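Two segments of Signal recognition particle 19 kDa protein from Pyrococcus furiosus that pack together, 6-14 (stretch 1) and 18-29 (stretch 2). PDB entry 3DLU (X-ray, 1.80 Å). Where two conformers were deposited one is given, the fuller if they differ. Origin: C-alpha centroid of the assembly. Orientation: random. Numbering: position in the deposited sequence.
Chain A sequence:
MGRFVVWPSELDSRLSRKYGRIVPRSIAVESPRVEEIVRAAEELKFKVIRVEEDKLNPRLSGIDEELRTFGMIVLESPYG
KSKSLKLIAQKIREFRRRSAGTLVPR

Stretch 1 6-14: VWPSELDSR
Stretch 2, residues 18-29: KYGRIVPRSIAV

Residues 6-14 and 18-29 pack against each other largely through their backbones, burying 574 Å² in total. Stretch 1 leaves an extended Val6 (phi/psi -114/122) and Trp7 (-108/121), makes a 3-10 turn over Pro8-Glu10, and opens at Asp12 (-104/110). Stretch 2 is irregular; residues 25-27 have helical phi/psi without regular helical bonding, before Ala28 (-51/154) and Val29 (-120/160) extend. In register, Glu10 CA lies 4.1 Å from Arg21 CA, and Leu11 CA 4.7 Å from Ala28 CA.

All four cross-stretch hydrogen bonds join main-chain atoms. Ile22 N donates to Glu10 O at 2.8 Å, and a weak bond from Val23 N reaches Glu10 O at 3.4 Å, so one carbonyl receives two successive amides. Farther along, Val29 N donates to Leu11 O (3.1 Å) and Ser13 N to Val29 O (2.9 Å). This pair straddles Asp12 and forms a single bridge between Asp12 and Val29, whose CA atoms are 5.3 Å apart, in the parallel pattern, the register rising in both stretches from Glu10-Arg21 to Leu11-Ala28. Three CA-H...O contacts supplement the bonds: Arg21 CA to Ser9 O (3.4 Å), Glu10 CA to Gly20 O (3.5 Å) and Asp12 CA to Val29 O (3.3 Å).

Small residues permit this close approach. Gly20 adopts phi/psi 124/-15, where a CB would be jammed against the preceding carbonyl and would also lie 2.7 Å from Trp7 CZ3; without one, Gly20 CA sits 3.8 Å from that CZ3. Trp7 directs its CB toward stretch 2 with chi1 t and chi2 50°. Ala28 also points toward its partner, and its short CB fits 3.3 Å from Leu11 O and 3.4 Å from Ser13 N. Ser13 (chi1 p) is similarly compact, with CB 3.5 Å from Arg25 O.

Apolar packing is modest. Leu11 (chi1 p, chi2 141°) brings CB to 4.2 Å from CG2 of Val23 (chi1 m), both residues being buried. Ile22 (chi1 m, chi2 t) places CG1 3.7 Å from Glu10 CB, using the aliphatic base of the acid.

The polar side chains mainly brace their own stretches. Glu10 (m, t, chi3 -17°) accepts Trp7 N at OE1 (3.0 Å), satisfying a buried carboxylate whose OE2 is bonded elsewhere in the structure. Asp12 (chi1 t) points its CB away from stretch 2 and accepts Arg14 N at OD1 (3.0 Å). Arg21 (t, t, p, chi4 80°) reaches forward along its own stretch, where NH1 donates to Val23 O (3.0 Å), while its CD packs 3.3 Å from Asp12 O.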

# COMPACT_ATOMS: atom_id res chain seq x y z
N VAL A 6 13.47 -0.95 5.56
CA VAL A 6 14.32 -1.01 4.38
C VAL A 6 13.51 -0.51 3.18
O VAL A 6 12.43 -1.02 2.87
CB VAL A 6 14.85 -2.42 4.12
CG1 VAL A 6 15.69 -2.46 2.82
CG2 VAL A 6 15.70 -2.90 5.31
N TRP A 7 14.03 0.52 2.53
CA TRP A 7 13.42 1.06 1.34
C TRP A 7 14.34 0.63 0.18
O TRP A 7 15.54 0.90 0.22
CB TRP A 7 13.30 2.59 1.52
CG TRP A 7 12.83 3.33 0.31
CD1 TRP A 7 11.74 3.04 -0.46
CD2 TRP A 7 13.41 4.51 -0.26
NE1 TRP A 7 11.62 3.96 -1.49
CE2 TRP A 7 12.63 4.88 -1.38
CE3 TRP A 7 14.52 5.30 0.08
CZ2 TRP A 7 12.93 5.99 -2.17
CZ3 TRP A 7 14.82 6.41 -0.72
CH2 TRP A 7 14.02 6.74 -1.83
N PRO A 8 13.80 -0.11 -0.81
CA PRO A 8 14.68 -0.73 -1.81
C PRO A 8 15.67 0.24 -2.46
O PRO A 8 16.79 -0.14 -2.78
CB PRO A 8 13.68 -1.27 -2.85
CG PRO A 8 12.47 -1.61 -2.01
CD PRO A 8 12.39 -0.45 -1.04
N SER A 9 15.27 1.49 -2.66
CA SER A 9 16.21 2.46 -3.27
C SER A 9 17.49 2.66 -2.47
O SER A 9 18.52 3.06 -3.03
CB SER A 9 15.51 3.81 -3.51
OG SER A 9 14.47 3.65 -4.45
N GLU A 10 17.44 2.39 -1.17
CA GLU A 10 18.62 2.52 -0.32
C GLU A 10 19.79 1.65 -0.79
O GLU A 10 20.94 1.98 -0.55
CB GLU A 10 18.27 2.18 1.14
CG GLU A 10 17.34 3.23 1.79
CD GLU A 10 16.72 2.74 3.10
OE1 GLU A 10 16.73 1.51 3.35
OE2 GLU A 10 16.20 3.57 3.87
N LEU A 11 19.49 0.54 -1.47
CA LEU A 11 20.54 -0.36 -1.91
C LEU A 11 20.52 -0.58 -3.43
O LEU A 11 20.90 -1.65 -3.91
CB LEU A 11 20.45 -1.69 -1.17
CG LEU A 11 19.16 -2.50 -1.29
CD1 LEU A 11 19.47 -4.01 -1.40
CD2 LEU A 11 18.24 -2.23 -0.09
N ASP A 12 20.09 0.44 -4.18
CA ASP A 12 19.90 0.33 -5.62
C ASP A 12 21.06 1.05 -6.33
O ASP A 12 21.17 2.29 -6.30
CB ASP A 12 18.55 0.95 -6.01
CG ASP A 12 18.19 0.75 -7.48
OD1 ASP A 12 19.05 0.37 -8.30
OD2 ASP A 12 17.01 1.00 -7.82
N SER A 13 21.92 0.26 -6.97
CA SER A 13 23.13 0.79 -7.61
C SER A 13 22.83 1.67 -8.80
O SER A 13 23.70 2.38 -9.30
CB SER A 13 24.04 -0.37 -8.05
OG SER A 13 23.38 -1.20 -8.98
N ARG A 14 21.60 1.61 -9.29
CA ARG A 14 21.20 2.49 -10.39
C ARG A 14 21.00 3.94 -9.96
O ARG A 14 21.00 4.85 -10.78
CB ARG A 14 19.93 1.95 -11.07
CG ARG A 14 20.14 0.63 -11.79
CD ARG A 14 19.02 0.31 -12.76
NE ARG A 14 18.94 1.28 -13.86
CZ ARG A 14 19.81 1.36 -14.86
NH1 ARG A 14 20.86 0.56 -14.91
NH2 ARG A 14 19.64 2.27 -15.81
N LYS A 18 21.94 11.06 -3.91
CA LYS A 18 20.91 12.11 -3.90
C LYS A 18 19.50 11.56 -4.11
O LYS A 18 18.53 12.09 -3.57
CB LYS A 18 21.20 13.19 -4.95
N TYR A 19 19.39 10.49 -4.90
CA TYR A 19 18.09 9.86 -5.12
C TYR A 19 17.77 8.73 -4.16
O TYR A 19 16.79 8.01 -4.36
CB TYR A 19 17.91 9.41 -6.58
CG TYR A 19 17.58 10.58 -7.47
CD1 TYR A 19 18.58 11.42 -7.92
CD2 TYR A 19 16.27 10.86 -7.82
CE1 TYR A 19 18.29 12.51 -8.73
CE2 TYR A 19 15.96 11.94 -8.62
CZ TYR A 19 16.98 12.76 -9.08
OH TYR A 19 16.67 13.84 -9.87
N GLY A 20 18.57 8.57 -3.12
CA GLY A 20 18.18 7.68 -2.04
C GLY A 20 19.14 6.57 -1.67
O GLY A 20 19.00 5.98 -0.61
N ARG A 21 20.12 6.28 -2.53
CA ARG A 21 21.06 5.20 -2.22
C ARG A 21 21.94 5.51 -1.01
O ARG A 21 22.52 6.61 -0.90
CB ARG A 21 21.93 4.82 -3.44
CG ARG A 21 22.97 3.75 -3.08
CD ARG A 21 23.65 3.13 -4.29
NE ARG A 21 24.14 4.14 -5.21
CZ ARG A 21 25.28 4.83 -5.04
NH1 ARG A 21 26.05 4.62 -3.99
NH2 ARG A 21 25.63 5.74 -5.94
N ILE A 22 22.00 4.54 -0.11
CA ILE A 22 22.78 4.63 1.12
C ILE A 22 24.12 3.93 0.96
O ILE A 22 25.16 4.48 1.30
CB ILE A 22 22.05 3.92 2.30
CG1 ILE A 22 20.69 4.55 2.56
CG2 ILE A 22 22.91 3.96 3.56
CD1 ILE A 22 20.16 4.29 3.95
N VAL A 23 24.09 2.71 0.46
CA VAL A 23 25.29 1.88 0.46
C VAL A 23 26.18 2.17 -0.75
O VAL A 23 25.70 2.69 -1.75
CB VAL A 23 24.95 0.39 0.55
CG1 VAL A 23 23.95 0.15 1.69
CG2 VAL A 23 24.35 -0.07 -0.74
N PRO A 24 27.48 1.85 -0.66
CA PRO A 24 28.37 2.08 -1.81
C PRO A 24 27.86 1.37 -3.05
O PRO A 24 27.29 0.27 -2.98
CB PRO A 24 29.70 1.47 -1.35
CG PRO A 24 29.64 1.55 0.15
CD PRO A 24 28.20 1.33 0.51
N ARG A 25 28.09 1.99 -4.20
CA ARG A 25 27.51 1.53 -5.45
C ARG A 25 27.88 0.09 -5.79
O ARG A 25 27.05 -0.64 -6.30
CB ARG A 25 27.88 2.47 -6.60
CG ARG A 25 27.06 2.23 -7.85
CD ARG A 25 27.50 3.16 -8.99
NE ARG A 25 28.85 2.82 -9.42
CZ ARG A 25 29.36 3.15 -10.60
NH1 ARG A 25 28.64 3.83 -11.48
NH2 ARG A 25 30.60 2.78 -10.90
N SER A 26 29.13 -0.31 -5.54
CA SER A 26 29.57 -1.67 -5.83
C SER A 26 28.91 -2.74 -4.94
O SER A 26 28.78 -3.90 -5.35
CB SER A 26 31.10 -1.78 -5.76
OG SER A 26 31.53 -1.46 -4.46
N ILE A 27 28.47 -2.35 -3.74
CA ILE A 27 27.73 -3.28 -2.87
C ILE A 27 26.25 -3.34 -3.28
O ILE A 27 25.67 -4.43 -3.39
CB ILE A 27 27.90 -2.93 -1.38
CG1 ILE A 27 29.36 -3.10 -0.95
CG2 ILE A 27 26.99 -3.80 -0.50
CD1 ILE A 27 29.69 -2.38 0.34
N ALA A 28 25.67 -2.17 -3.52
CA ALA A 28 24.32 -2.05 -4.07
C ALA A 28 24.17 -2.91 -5.32
O ALA A 28 25.16 -3.19 -6.02
CB ALA A 28 24.02 -0.58 -4.40
N VAL A 29 22.94 -3.32 -5.60
CA VAL A 29 22.61 -4.08 -6.79
C VAL A 29 21.60 -3.32 -7.64
O VAL A 29 20.92 -2.41 -7.14
CB VAL A 29 22.03 -5.47 -6.47
CG1 VAL A 29 23.07 -6.34 -5.74
CG2 VAL A 29 20.70 -5.34 -5.68